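PDB 1QWR: putative mannose-6-phosphate isomerase YvyI from Bacillus subtilis, which probably catalyses the zinc-dependent interconversion of D-mannose 6-phosphate and D-fructose 6-phosphate, as a type 1 mannose-6-phosphate isomerase of the cupin superfamily. Local coordinates for residues A[90-95]-A[176-181]; A[119-124]-A[182-187]; A[123-128]-A[162-167]; A[129-134]-A[157-162]; A[230-235]-A[243-248]. One frame throughout, in Å; residues are numbered along the deposited sequence. Where two conformers were deposited one is given.

Contact 1 of 5, residues A[90-95]-A[176-181]. With ZN (zinc ion), chain E.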
# COMPACT_ATOMS: atom_id res chain seq x y z
N LEU A 90 3.72 5.51 -3.27
CA LEU A 90 3.05 6.80 -3.42
C LEU A 90 4.03 7.97 -3.36
O LEU A 90 4.81 8.07 -2.42
CB LEU A 90 2.02 7.00 -2.31
CG LEU A 90 1.00 5.88 -2.08
CD1 LEU A 90 0.16 6.20 -0.85
CD2 LEU A 90 0.12 5.74 -3.30
N ASP A 91 3.96 8.83 -4.38
CA ASP A 91 4.81 10.01 -4.45
C ASP A 91 3.89 11.17 -4.07
O ASP A 91 3.19 11.74 -4.93
CB ASP A 91 5.31 10.20 -5.89
CG ASP A 91 6.11 11.49 -6.06
OD1 ASP A 91 6.40 12.18 -5.05
OD2 ASP A 91 6.43 11.80 -7.23
N VAL A 92 3.87 11.47 -2.77
CA VAL A 92 3.01 12.52 -2.26
C VAL A 92 3.78 13.85 -2.28
O VAL A 92 4.37 14.26 -1.27
CB VAL A 92 2.53 12.19 -0.84
CG1 VAL A 92 1.40 13.16 -0.42
CG2 VAL A 92 1.99 10.75 -0.77
N LYS A 93 3.78 14.47 -3.44
CA LYS A 93 4.46 15.75 -3.66
C LYS A 93 3.64 16.84 -2.98
O LYS A 93 4.18 17.66 -2.24
CB LYS A 93 4.57 16.03 -5.17
CG LYS A 93 5.34 17.30 -5.48
CD LYS A 93 5.53 17.48 -6.96
CE LYS A 93 6.28 18.79 -7.25
NZ LYS A 93 6.43 19.03 -8.71
N GLU A 94 2.33 16.84 -3.25
CA GLU A 94 1.43 17.81 -2.63
C GLU A 94 0.45 17.04 -1.73
O GLU A 94 0.45 15.81 -1.72
CB GLU A 94 0.66 18.60 -3.70
CG GLU A 94 1.51 19.46 -4.64
CD GLU A 94 2.36 20.50 -3.92
OE1 GLU A 94 1.92 21.00 -2.86
OE2 GLU A 94 3.46 20.84 -4.41
N ASP A 95 -0.41 17.76 -1.00
CA ASP A 95 -1.37 17.11 -0.10
C ASP A 95 -2.40 16.24 -0.82
O ASP A 95 -2.86 16.59 -1.91
CB ASP A 95 -2.17 18.16 0.69
CG ASP A 95 -1.31 18.95 1.67
OD1 ASP A 95 -0.40 18.39 2.30
OD2 ASP A 95 -1.60 20.16 1.83
N HIS A 176 -8.69 10.40 7.09
CA HIS A 176 -7.25 10.60 6.98
C HIS A 176 -6.82 11.25 5.67
O HIS A 176 -7.64 11.53 4.79
CB HIS A 176 -6.54 9.25 7.06
CG HIS A 176 -6.87 8.35 5.91
ND1 HIS A 176 -8.06 7.67 5.80
CD2 HIS A 176 -6.20 8.09 4.76
CE1 HIS A 176 -8.12 7.04 4.64
NE2 HIS A 176 -7.00 7.29 3.99
N ALA A 177 -5.52 11.48 5.58
CA ALA A 177 -4.89 12.03 4.38
C ALA A 177 -3.37 12.06 4.55
O ALA A 177 -2.86 12.41 5.62
CB ALA A 177 -5.38 13.44 4.09
N LEU A 178 -2.66 11.65 3.51
CA LEU A 178 -1.22 11.76 3.54
C LEU A 178 -0.98 13.22 3.12
O LEU A 178 -1.75 13.76 2.31
CB LEU A 178 -0.59 10.81 2.51
CG LEU A 178 -0.53 9.33 2.87
CD1 LEU A 178 -0.08 8.52 1.67
CD2 LEU A 178 0.42 9.13 4.06
N CYS A 179 0.06 13.84 3.65
CA CYS A 179 0.34 15.23 3.31
C CYS A 179 1.65 15.40 2.54
O CYS A 179 2.49 14.50 2.50
CB CYS A 179 0.32 16.08 4.58
SG CYS A 179 -1.33 16.07 5.39
N LYS A 180 1.79 16.56 1.89
CA LYS A 180 2.94 16.85 1.05
C LYS A 180 4.31 16.49 1.62
O LYS A 180 4.56 16.64 2.82
CB LYS A 180 2.95 18.33 0.65
CG LYS A 180 3.27 19.27 1.79
CD LYS A 180 3.27 20.73 1.31
CE LYS A 180 4.23 20.93 0.15
NZ LYS A 180 4.17 22.31 -0.39
N GLY A 181 5.18 16.02 0.73
CA GLY A 181 6.54 15.64 1.09
C GLY A 181 6.78 14.27 1.70
O GLY A 181 7.52 14.15 2.66
ZN ZN E . -6.01 6.24 1.86
O HOH W 1 -5.66 4.54 -0.06

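Contact 2 of 5, residues A[119-124]-A[182-187]. With ZN (zinc ion), chain E.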
# COMPACT_ATOMS: atom_id res chain seq x y z
N GLU A 119 -5.96 -0.24 5.38
CA GLU A 119 -4.64 -0.13 4.77
C GLU A 119 -3.60 0.30 5.80
O GLU A 119 -3.91 0.50 6.97
CB GLU A 119 -4.69 0.92 3.66
CG GLU A 119 -5.12 2.28 4.20
CD GLU A 119 -5.24 3.35 3.14
OE1 GLU A 119 -5.40 3.00 1.96
OE2 GLU A 119 -5.17 4.55 3.50
N CYS A 120 -2.35 0.40 5.36
CA CYS A 120 -1.29 0.83 6.26
C CYS A 120 -0.19 1.51 5.44
O CYS A 120 -0.06 1.31 4.21
CB CYS A 120 -0.76 -0.36 7.07
SG CYS A 120 0.12 -1.58 6.05
N TRP A 121 0.58 2.34 6.13
CA TRP A 121 1.63 3.11 5.49
C TRP A 121 2.99 2.92 6.12
O TRP A 121 3.12 2.98 7.35
CB TRP A 121 1.34 4.61 5.56
CG TRP A 121 0.08 5.05 4.96
CD1 TRP A 121 -0.48 4.60 3.80
CD2 TRP A 121 -0.80 6.07 5.47
NE1 TRP A 121 -1.65 5.28 3.55
CE2 TRP A 121 -1.87 6.19 4.57
CE3 TRP A 121 -0.77 6.89 6.61
CZ2 TRP A 121 -2.91 7.10 4.75
CZ3 TRP A 121 -1.81 7.80 6.80
CH2 TRP A 121 -2.86 7.90 5.88
N TYR A 122 3.98 2.65 5.29
CA TYR A 122 5.35 2.59 5.77
C TYR A 122 5.96 3.82 5.12
O TYR A 122 5.95 3.96 3.90
CB TYR A 122 6.11 1.35 5.28
CG TYR A 122 7.57 1.47 5.61
CD1 TYR A 122 8.02 1.34 6.93
CD2 TYR A 122 8.52 1.79 4.62
CE1 TYR A 122 9.36 1.53 7.26
CE2 TYR A 122 9.88 1.98 4.94
CZ TYR A 122 10.28 1.85 6.27
OH TYR A 122 11.60 2.11 6.63
N ILE A 123 6.50 4.72 5.94
CA ILE A 123 7.10 5.93 5.41
C ILE A 123 8.54 5.65 4.98
O ILE A 123 9.44 5.52 5.82
CB ILE A 123 7.09 7.06 6.46
CG1 ILE A 123 5.66 7.24 7.01
CG2 ILE A 123 7.66 8.35 5.84
CD1 ILE A 123 4.59 7.62 5.94
N ILE A 124 8.77 5.57 3.68
CA ILE A 124 10.10 5.30 3.18
C ILE A 124 10.97 6.54 3.42
O ILE A 124 12.07 6.44 3.94
CB ILE A 124 10.11 4.97 1.66
CG1 ILE A 124 9.28 3.71 1.39
CG2 ILE A 124 11.54 4.72 1.20
CD1 ILE A 124 8.85 3.54 -0.08
N ALA A 182 6.16 13.25 1.13
CA ALA A 182 6.30 11.90 1.67
C ALA A 182 6.38 10.89 0.55
O ALA A 182 5.75 11.07 -0.49
CB ALA A 182 5.09 11.56 2.57
N LEU A 183 7.16 9.84 0.76
CA LEU A 183 7.33 8.74 -0.20
C LEU A 183 6.88 7.53 0.60
O LEU A 183 7.55 7.15 1.57
CB LEU A 183 8.79 8.60 -0.59
CG LEU A 183 9.08 7.42 -1.51
CD1 LEU A 183 8.37 7.62 -2.84
CD2 LEU A 183 10.58 7.34 -1.71
N VAL A 184 5.78 6.91 0.19
CA VAL A 184 5.18 5.82 0.97
C VAL A 184 4.96 4.47 0.29
O VAL A 184 4.63 4.43 -0.90
CB VAL A 184 3.78 6.29 1.48
CG1 VAL A 184 3.12 5.25 2.39
CG2 VAL A 184 3.92 7.61 2.20
N LEU A 185 5.14 3.39 1.04
CA LEU A 185 4.82 2.04 0.55
C LEU A 185 3.49 1.75 1.30
O LEU A 185 3.47 1.56 2.53
CB LEU A 185 5.90 1.02 0.92
CG LEU A 185 5.80 -0.41 0.33
CD1 LEU A 185 4.54 -1.11 0.84
CD2 LEU A 185 5.79 -0.36 -1.17
N GLU A 186 2.39 1.73 0.54
CA GLU A 186 1.06 1.53 1.07
C GLU A 186 0.54 0.12 0.78
O GLU A 186 0.45 -0.29 -0.38
CB GLU A 186 0.12 2.55 0.43
CG GLU A 186 -1.29 2.62 1.01
CD GLU A 186 -2.12 3.64 0.28
OE1 GLU A 186 -2.32 3.46 -0.94
OE2 GLU A 186 -2.54 4.65 0.90
N THR A 187 0.22 -0.62 1.83
CA THR A 187 -0.31 -1.97 1.63
C THR A 187 -1.78 -1.87 2.02
O THR A 187 -2.11 -1.37 3.07
CB THR A 187 0.46 -2.99 2.51
OG1 THR A 187 1.85 -2.98 2.13
CG2 THR A 187 -0.08 -4.42 2.27
ZN ZN E . -6.01 6.24 1.86
O HOH W 1 -5.66 4.54 -0.06

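Contact 3 of 5, residues A[123-128]-A[162-167]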
# COMPACT_ATOMS: atom_id res chain seq x y z
N ILE A 123 6.50 4.72 5.94
CA ILE A 123 7.10 5.93 5.41
C ILE A 123 8.54 5.65 4.98
O ILE A 123 9.44 5.52 5.82
CB ILE A 123 7.09 7.06 6.46
CG1 ILE A 123 5.66 7.24 7.01
CG2 ILE A 123 7.66 8.35 5.84
CD1 ILE A 123 4.59 7.62 5.94
N ILE A 124 8.77 5.57 3.68
CA ILE A 124 10.10 5.30 3.18
C ILE A 124 10.97 6.54 3.42
O ILE A 124 12.07 6.44 3.94
CB ILE A 124 10.11 4.97 1.66
CG1 ILE A 124 9.28 3.71 1.39
CG2 ILE A 124 11.54 4.72 1.20
CD1 ILE A 124 8.85 3.54 -0.08
N ASP A 125 10.44 7.70 3.04
CA ASP A 125 11.19 8.95 3.21
C ASP A 125 10.17 10.09 3.28
O ASP A 125 9.02 9.94 2.87
CB ASP A 125 12.13 9.17 2.02
CG ASP A 125 13.24 10.19 2.31
OD1 ASP A 125 13.31 10.73 3.43
OD2 ASP A 125 14.05 10.44 1.40
N CYS A 126 10.60 11.23 3.80
CA CYS A 126 9.70 12.37 3.91
C CYS A 126 10.52 13.57 4.32
O CYS A 126 11.64 13.43 4.82
CB CYS A 126 8.60 12.10 4.95
SG CYS A 126 9.09 11.97 6.69
N LYS A 127 9.96 14.75 4.09
CA LYS A 127 10.66 15.98 4.46
C LYS A 127 10.63 16.15 5.96
O LYS A 127 9.78 15.58 6.66
CB LYS A 127 10.01 17.19 3.78
CG LYS A 127 8.57 17.45 4.18
CD LYS A 127 8.06 18.75 3.57
CE LYS A 127 6.58 18.95 3.84
NZ LYS A 127 6.13 20.28 3.31
N GLU A 128 11.58 16.95 6.45
CA GLU A 128 11.71 17.21 7.88
C GLU A 128 10.42 17.57 8.62
O GLU A 128 10.17 17.04 9.71
CB GLU A 128 12.76 18.31 8.10
CG GLU A 128 12.90 18.78 9.56
CD GLU A 128 11.87 19.84 9.96
OE1 GLU A 128 11.88 20.94 9.35
OE2 GLU A 128 11.06 19.59 10.88
N ILE A 162 5.42 12.98 11.22
CA ILE A 162 6.05 11.73 10.80
C ILE A 162 7.52 11.86 10.42
O ILE A 162 8.01 12.95 10.15
CB ILE A 162 5.32 11.14 9.58
CG1 ILE A 162 5.45 12.09 8.39
CG2 ILE A 162 3.85 10.90 9.93
CD1 ILE A 162 5.04 11.48 7.04
N LYS A 163 8.21 10.72 10.38
CA LYS A 163 9.62 10.67 10.01
C LYS A 163 9.88 9.37 9.24
O LYS A 163 9.08 8.44 9.29
CB LYS A 163 10.49 10.71 11.28
CG LYS A 163 10.36 9.48 12.18
CD LYS A 163 11.19 9.65 13.47
CE LYS A 163 10.95 8.50 14.44
NZ LYS A 163 11.87 7.36 14.19
N PRO A 164 11.00 9.29 8.52
CA PRO A 164 11.29 8.06 7.76
C PRO A 164 11.33 6.85 8.67
O PRO A 164 11.85 6.92 9.79
CB PRO A 164 12.65 8.35 7.11
CG PRO A 164 12.64 9.86 6.99
CD PRO A 164 12.04 10.32 8.29
N GLY A 165 10.78 5.72 8.21
CA GLY A 165 10.78 4.54 9.03
C GLY A 165 9.50 4.33 9.81
O GLY A 165 9.27 3.23 10.33
N ASP A 166 8.67 5.36 9.91
CA ASP A 166 7.40 5.24 10.64
C ASP A 166 6.41 4.28 9.97
O ASP A 166 6.41 4.12 8.75
CB ASP A 166 6.70 6.60 10.74
CG ASP A 166 7.24 7.47 11.87
OD1 ASP A 166 8.12 7.02 12.62
OD2 ASP A 166 6.76 8.61 11.99
N PHE A 167 5.53 3.69 10.77
CA PHE A 167 4.50 2.80 10.23
C PHE A 167 3.17 3.19 10.85
O PHE A 167 3.09 3.36 12.06
CB PHE A 167 4.77 1.33 10.56
CG PHE A 167 3.71 0.38 10.02
CD1 PHE A 167 3.86 -0.20 8.75
CD2 PHE A 167 2.59 0.06 10.77
CE1 PHE A 167 2.89 -1.10 8.25
CE2 PHE A 167 1.62 -0.83 10.27
CZ PHE A 167 1.78 -1.41 9.01
O HOH W 2 10.61 13.92 9.73

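Contact 4 of 5, residues A[129-134]-A[157-162]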
# COMPACT_ATOMS: atom_id res chain seq x y z
N ASN A 129 9.59 18.44 8.07
CA ASN A 129 8.36 18.82 8.78
C ASN A 129 7.09 18.13 8.26
O ASN A 129 5.98 18.67 8.39
CB ASN A 129 8.16 20.33 8.71
CG ASN A 129 7.99 20.83 7.29
OD1 ASN A 129 7.64 20.06 6.38
ND2 ASN A 129 8.23 22.12 7.08
N ALA A 130 7.26 16.94 7.69
CA ALA A 130 6.12 16.19 7.15
C ALA A 130 5.11 15.76 8.21
O ALA A 130 5.45 15.49 9.37
CB ALA A 130 6.63 14.96 6.38
N GLU A 131 3.85 15.70 7.80
CA GLU A 131 2.77 15.28 8.67
C GLU A 131 1.78 14.43 7.89
O GLU A 131 1.85 14.30 6.67
CB GLU A 131 1.96 16.47 9.19
CG GLU A 131 2.70 17.59 9.86
CD GLU A 131 1.73 18.70 10.27
OE1 GLU A 131 1.07 19.27 9.36
OE2 GLU A 131 1.61 18.98 11.48
N ILE A 132 0.83 13.88 8.63
CA ILE A 132 -0.28 13.14 8.06
C ILE A 132 -1.51 13.58 8.87
O ILE A 132 -1.38 14.06 10.00
CB ILE A 132 -0.13 11.60 8.19
CG1 ILE A 132 -0.08 11.19 9.65
CG2 ILE A 132 1.11 11.15 7.41
CD1 ILE A 132 -0.16 9.66 9.87
N ILE A 133 -2.68 13.44 8.27
CA ILE A 133 -3.94 13.74 8.94
C ILE A 133 -4.45 12.35 9.29
O ILE A 133 -4.54 11.48 8.42
CB ILE A 133 -4.92 14.43 7.99
CG1 ILE A 133 -4.40 15.83 7.67
CG2 ILE A 133 -6.30 14.52 8.64
CD1 ILE A 133 -5.12 16.50 6.51
N TYR A 134 -4.74 12.13 10.57
CA TYR A 134 -5.20 10.83 11.05
C TYR A 134 -6.18 11.00 12.21
O TYR A 134 -5.76 11.31 13.34
CB TYR A 134 -3.99 10.01 11.54
CG TYR A 134 -4.29 8.57 11.90
CD1 TYR A 134 -3.99 7.53 11.01
CD2 TYR A 134 -4.82 8.23 13.15
CE1 TYR A 134 -4.21 6.20 11.36
CE2 TYR A 134 -5.04 6.90 13.51
CZ TYR A 134 -4.74 5.89 12.61
OH TYR A 134 -4.93 4.59 12.96
N LEU A 157 -9.65 18.09 12.30
CA LEU A 157 -8.59 17.13 12.00
C LEU A 157 -7.53 16.96 13.07
O LEU A 157 -7.19 17.90 13.78
CB LEU A 157 -7.91 17.51 10.69
CG LEU A 157 -8.79 17.78 9.47
CD1 LEU A 157 -7.89 18.14 8.30
CD2 LEU A 157 -9.65 16.57 9.15
N ARG A 158 -7.01 15.74 13.17
CA ARG A 158 -5.94 15.44 14.10
C ARG A 158 -4.73 15.19 13.20
O ARG A 158 -4.84 14.55 12.15
CB ARG A 158 -6.27 14.20 14.94
CG ARG A 158 -7.40 14.42 15.94
CD ARG A 158 -7.83 13.12 16.61
NE ARG A 158 -6.77 12.49 17.41
CZ ARG A 158 -6.37 12.92 18.61
NH1 ARG A 158 -6.94 13.99 19.16
NH2 ARG A 158 -5.42 12.26 19.26
N ARG A 159 -3.58 15.72 13.60
CA ARG A 159 -2.39 15.58 12.80
C ARG A 159 -1.27 14.89 13.56
O ARG A 159 -1.16 15.02 14.77
CB ARG A 159 -1.94 16.95 12.30
CG ARG A 159 -2.94 17.60 11.35
CD ARG A 159 -2.58 19.05 11.05
NE ARG A 159 -3.33 19.59 9.91
CZ ARG A 159 -2.94 19.48 8.64
NH1 ARG A 159 -1.81 18.86 8.32
NH2 ARG A 159 -3.68 20.01 7.67
N ILE A 160 -0.44 14.15 12.83
CA ILE A 160 0.67 13.43 13.43
C ILE A 160 1.93 13.76 12.66
O ILE A 160 1.93 13.71 11.43
CB ILE A 160 0.45 11.91 13.38
CG1 ILE A 160 -0.83 11.54 14.15
CG2 ILE A 160 1.66 11.19 13.96
CD1 ILE A 160 -1.13 10.04 14.17
N LYS A 161 2.99 14.10 13.39
CA LYS A 161 4.27 14.44 12.78
C LYS A 161 4.95 13.12 12.45
O LYS A 161 5.06 12.25 13.31
CB LYS A 161 5.12 15.24 13.77
CG LYS A 161 5.99 16.27 13.10
CD LYS A 161 6.85 15.64 12.03
CE LYS A 161 7.53 16.67 11.16
NZ LYS A 161 8.03 16.05 9.92
N ILE A 162 5.42 12.98 11.22
CA ILE A 162 6.05 11.73 10.80
C ILE A 162 7.52 11.86 10.42
O ILE A 162 8.01 12.95 10.15
CB ILE A 162 5.32 11.14 9.58
CG1 ILE A 162 5.45 12.09 8.39
CG2 ILE A 162 3.85 10.90 9.93
CD1 ILE A 162 5.04 11.48 7.04
O HOH W 3 -4.60 10.89 16.10

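Contact 5 of 5, residues A[230-235]-A[243-248]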
# COMPACT_ATOMS: atom_id res chain seq x y z
N ILE A 230 -1.08 -0.84 17.98
CA ILE A 230 -0.36 -1.95 17.37
C ILE A 230 1.01 -2.05 18.04
O ILE A 230 1.63 -1.04 18.37
CB ILE A 230 -0.15 -1.77 15.84
CG1 ILE A 230 -1.50 -1.80 15.11
CG2 ILE A 230 0.72 -2.90 15.30
CD1 ILE A 230 -2.42 -0.64 15.41
N ASP A 231 1.46 -3.27 18.25
CA ASP A 231 2.75 -3.49 18.88
C ASP A 231 3.71 -4.04 17.83
O ASP A 231 3.42 -5.02 17.16
CB ASP A 231 2.62 -4.47 20.04
CG ASP A 231 1.97 -5.77 19.63
OD1 ASP A 231 0.83 -5.74 19.13
OD2 ASP A 231 2.60 -6.83 19.82
N GLU A 232 4.86 -3.38 17.68
CA GLU A 232 5.85 -3.84 16.72
C GLU A 232 6.85 -4.73 17.44
O GLU A 232 6.99 -4.67 18.66
CB GLU A 232 6.56 -2.64 16.10
CG GLU A 232 5.62 -1.60 15.51
CD GLU A 232 6.35 -0.37 15.03
OE1 GLU A 232 7.33 0.04 15.69
OE2 GLU A 232 5.93 0.20 14.01
N SER A 233 7.52 -5.59 16.66
CA SER A 233 8.53 -6.51 17.17
C SER A 233 9.68 -6.53 16.18
O SER A 233 9.48 -6.35 14.97
CB SER A 233 7.98 -7.94 17.25
OG SER A 233 7.17 -8.12 18.38
N THR A 234 10.90 -6.74 16.68
CA THR A 234 12.04 -6.84 15.77
C THR A 234 12.91 -8.02 16.17
O THR A 234 13.11 -8.26 17.36
CB THR A 234 12.92 -5.59 15.83
OG1 THR A 234 12.17 -4.45 15.41
CG2 THR A 234 14.17 -5.77 14.95
N GLU A 235 13.38 -8.77 15.20
CA GLU A 235 14.27 -9.87 15.54
C GLU A 235 15.34 -9.94 14.49
O GLU A 235 15.13 -9.52 13.35
CB GLU A 235 13.50 -11.18 15.66
CG GLU A 235 13.03 -11.81 14.38
CD GLU A 235 12.38 -13.15 14.65
OE1 GLU A 235 11.38 -13.16 15.39
OE2 GLU A 235 12.86 -14.18 14.14
N LYS A 243 11.53 -6.51 11.00
CA LYS A 243 10.63 -5.76 11.87
C LYS A 243 9.23 -6.18 11.45
O LYS A 243 8.93 -6.22 10.24
CB LYS A 243 10.79 -4.26 11.68
CG LYS A 243 9.94 -3.42 12.65
CD LYS A 243 10.55 -2.03 12.71
CE LYS A 243 9.87 -1.10 13.71
NZ LYS A 243 10.65 0.20 13.76
N THR A 244 8.42 -6.54 12.45
CA THR A 244 7.02 -6.94 12.25
C THR A 244 6.22 -5.70 12.63
O THR A 244 6.21 -5.29 13.80
CB THR A 244 6.64 -8.11 13.19
OG1 THR A 244 7.44 -9.26 12.87
CG2 THR A 244 5.16 -8.46 13.04
N PHE A 245 5.57 -5.08 11.65
CA PHE A 245 4.80 -3.86 11.91
C PHE A 245 3.40 -4.15 12.40
O PHE A 245 2.87 -3.43 13.25
CB PHE A 245 4.69 -3.02 10.63
CG PHE A 245 5.99 -2.46 10.15
CD1 PHE A 245 6.67 -1.50 10.90
CD2 PHE A 245 6.51 -2.85 8.91
CE1 PHE A 245 7.86 -0.93 10.42
CE2 PHE A 245 7.69 -2.29 8.42
CZ PHE A 245 8.37 -1.32 9.17
N VAL A 246 2.78 -5.18 11.84
CA VAL A 246 1.43 -5.52 12.21
C VAL A 246 1.07 -6.91 11.71
O VAL A 246 1.62 -7.41 10.71
CB VAL A 246 0.40 -4.49 11.63
CG1 VAL A 246 0.33 -4.60 10.09
CG2 VAL A 246 -0.97 -4.72 12.25
N GLN A 247 0.18 -7.55 12.45
CA GLN A 247 -0.33 -8.86 12.10
C GLN A 247 -1.82 -8.70 12.32
O GLN A 247 -2.34 -9.02 13.39
CB GLN A 247 0.29 -9.92 13.00
CG GLN A 247 1.79 -10.07 12.73
CD GLN A 247 2.43 -11.16 13.55
OE1 GLN A 247 2.33 -11.16 14.77
NE2 GLN A 247 3.11 -12.08 12.89
N GLY A 248 -2.50 -8.18 11.31
CA GLY A 248 -3.92 -7.91 11.43
C GLY A 248 -4.87 -8.85 10.73
O GLY A 248 -4.48 -9.85 10.16
O HOH W 4 8.54 2.13 12.94
O HOH W 5 2.65 -0.76 14.25

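Contact 1 of 5, residues A[90-95]-A[176-181]
Two backbone N-H groups tie residues 176-181 to residues 90-95. Lys180 N points almost straight at Asp95 OD1 (2.9 Å, N-H...O angle 172°), reaching the carboxylate from above its plane; Asp95 CG lies beside its own backbone N, and OD1 also rests against CB of Cys179. The second bond, from Gly181 N to Val92 O at 2.8 Å, is bent and weak, and its acceptor belongs to the residue at the centre of an inverse gamma turn. The positive phi of Gly181 favours glycine. Charge pairing is peripheral: the side chains of Glu94 and Lys180 run alongside each other in the same direction, and OE1 meets NZ at 3.6 Å as a salt bridge. The apolar part lies inside, where Leu178 CD1 meets Leu90 CD1 tightly at 3.4 Å, the two side chains crossing at about a right angle, and also touches Val92 CG2 at 3.9 Å. At the far end of 176-181, His176 NE2 binds the zinc ion in the plane of its ring, completing the metal site with His101 and Glu119, while ND1 bonds to Thr174 O. Strand 85-92 pairs with strand 182-189, whereas strand 176-178 edges a separate small sheet beside strand 131-136.

Contact 2 of 5, residues A[119-124]-A[182-187]
Strands 119-124 and 182-187 run antiparallel, their short axes 4.7 Å apart at closest approach, with paired N-H...O bonds at Cys120-Thr187 and Tyr122-Leu185 and a further bond from Ile124 N to Leu183 O. Trp121 and Glu186 form a non-hydrogen-bonded pair, and their side chains lie alongside each other, pointing the same way. The indole NE1 donates to the anti lone pair of Glu186 OE2 at 2.9 Å, with the acceptor in the ring plane and the carboxylate turned 27° from it. This bond holds OE2 beside the carboxylate of Glu119, whose OE1 is 3.5 Å from Glu186 OE2; the closeness of two carboxylates would tend to raise a proton affinity, an effect the zinc ion and the more distant Lys117 probably offset. Glu119 is extended beyond CG and places OE2 2.5 Å from the zinc ion, which also binds water 1 at 2.6 Å. Farther along the same face, Val184 spreads its methyls between two neighbours, CG1 against Trp121 CB and CG2 against Ile123 CD1 (3.8 Å). Ile124 CD1 packs on CB of Leu185 (4.0 Å), and its CG2 meets Leu183 CD2. The pair is buried in the cupin-type catalytic domain: strand 167-170 flanks 119-126, strand 85-92 flanks 182-189, and the ring of His176 meets that of Trp121 beside the metal.

Contact 3 of 5, residues A[123-128]-A[162-167]
A type II beta turn from Lys163 to Asp166 docks against strand 119-126 just where that strand carries a classic beta bulge, Ile124 and Asp125 both facing Leu183. Both backbone polar groups of Ile123 grip the turn: its N-H points almost straight at Asp166 O (2.9 Å, 175°), nearly along the C=O axis, and its carbonyl accepts Gly165 N at 2.7 Å in the carbonyl plane. Gly165 has backbone angles that would jam a side chain against the preceding carbonyl. Within the turn, Asp166 OD2 takes Lys163 N from above the carboxylate plane and is also bonded to the hydroxyl of Tyr168. Cys126 holds SG in the crowded position between its backbone N and carbonyl carbon (chi1 67°), which lays the sulfur against Lys163 CA at 3.6 Å and Pro164 CD at 3.7 Å. Deeper in, Ile162 crosses Ile123 at about a right angle, the two CD1 methyls 4.0 Å apart. Pro164 CG packs alongside Asp125 OD1, an oxygen that accepts Cys126 N at 2.8 Å; the other oxygen, OD2, forms a salt bridge with Arg28. Water 2 donates to both Ile162 O and Glu128 O. The chemistry is thus mixed: main-chain bonds set the position of the turn, the sulfur and aliphatic groups fill the join, and the Asp125 carboxylate, divided between a main-chain N-H and an arginine, is likely to remain ionised.

Contact 4 of 5, residues A[129-134]-A[157-162]
The tight part of this antiparallel pairing is aliphatic and lies on both faces of the strands. On one, Ile132 CG2 meets Ile162 CG2 at 3.7 Å, the side chains crossing at about a right angle, while CG1 of Ile132 runs alongside CB of Ile160. On the other, Ile133 CD1 presses on Leu157 CD1 (3.7 Å), and its CG1 sits 4.0 Å above the centre of the Arg159 guanidinium. An alanine in place of Ile133 would remove CG1, CG2 and CD1, and would probably leave Leu157 less well packed and one face of that guanidinium without its aliphatic support. Main-chain bonds join Ile132 and Ile160 in both directions, and Tyr134 N donates to Arg158 O at 2.9 Å. The solvent side is looser and polar. Arg159, extended from CG to NE, brings NH1 to Glu131 OE1 at 3.1 Å as a salt bridge, the two flat groups turned 20° apart. Water 3 accepts from Arg158 NE and lies 3.0 Å from Tyr134 O, to which it can donate. Lys161, bent at chi2, brings its ammonium near the carbonyls of Glu128 and Ala130, although the placement of NZ is uncertain. Strand 131-136 is the middle member of a three-stranded sheet, between 157-161 and 176-178; strand 167-170 covers the Ile132 and Ile160 side, and the Tyr134 hydroxyl bonds to Tyr169 O.

Contact 5 of 5, residues A[230-235]-A[243-248]
Glu232 crosses both of its main partners obliquely. Its chain is extended beyond CG, so the carboxylate reaches Lys243 with one oxygen and Phe245 with the other. OE2 lies in the plane of the Phe245 ring at its edge, 3.6 Å from CD1, with the carboxylate and ring planes 61° apart, so a negative oxygen faces the ring's C-H rim. OE1 meets Lys243 CE at 3.4 Å, but its salt bridge to NZ is long at 3.8 Å. Lys243, with CG anti to the backbone N and the rest of the chain extended, carries NZ to water 4, which accepts a hydrogen bond from NZ at 3.0 Å and may bond weakly to Glu232 OE2. The aliphatic part of the same lysine crosses Thr234 obliquely, CG 3.7 Å from OG1. An alanine at Lys243 would lose the ammonium and the methylenes beyond CB, and would probably leave Glu232 OE1 without its positive partner and Thr234 with less cover. At the other end, Ile230 CG2 packs on Val246 CG2 (3.9 Å). In the backbone, the hydrogen-bonded pair Ser233-Thr244 joins the strands, the bond from Thr244 N to Ser233 O being the shorter at 2.7 Å. The strands belong to the hairpin 233-237/240-247, whose second strand also pairs antiparallel with 252-259; Val246 leans on strand 167-170, and the Phe245 ring stacks with Phe167.

Contacts 1 and 2 meet at the zinc ion, their centres 10 Å apart, with His176 supplied by one and Glu119 by the other; their segments alternate along the chain, so the metal site is assembled from distant parts of the sequence. Contacts 2 and 3 share strand 119-126 and residues Ile123 and Ile124, and lie 9 Å apart between centres. Contact 4, whose segments fall within the span enclosed by contact 3, shares Ile162 with it and adds a small sheet that also includes strand 176-178 of contact 1. Contact 5 comes last, its centre about 24 Å from that of contact 1; its Phe245 links the hairpin at the start of the C-terminal cupin region to Tyr122 and Phe167 of the zinc-binding part.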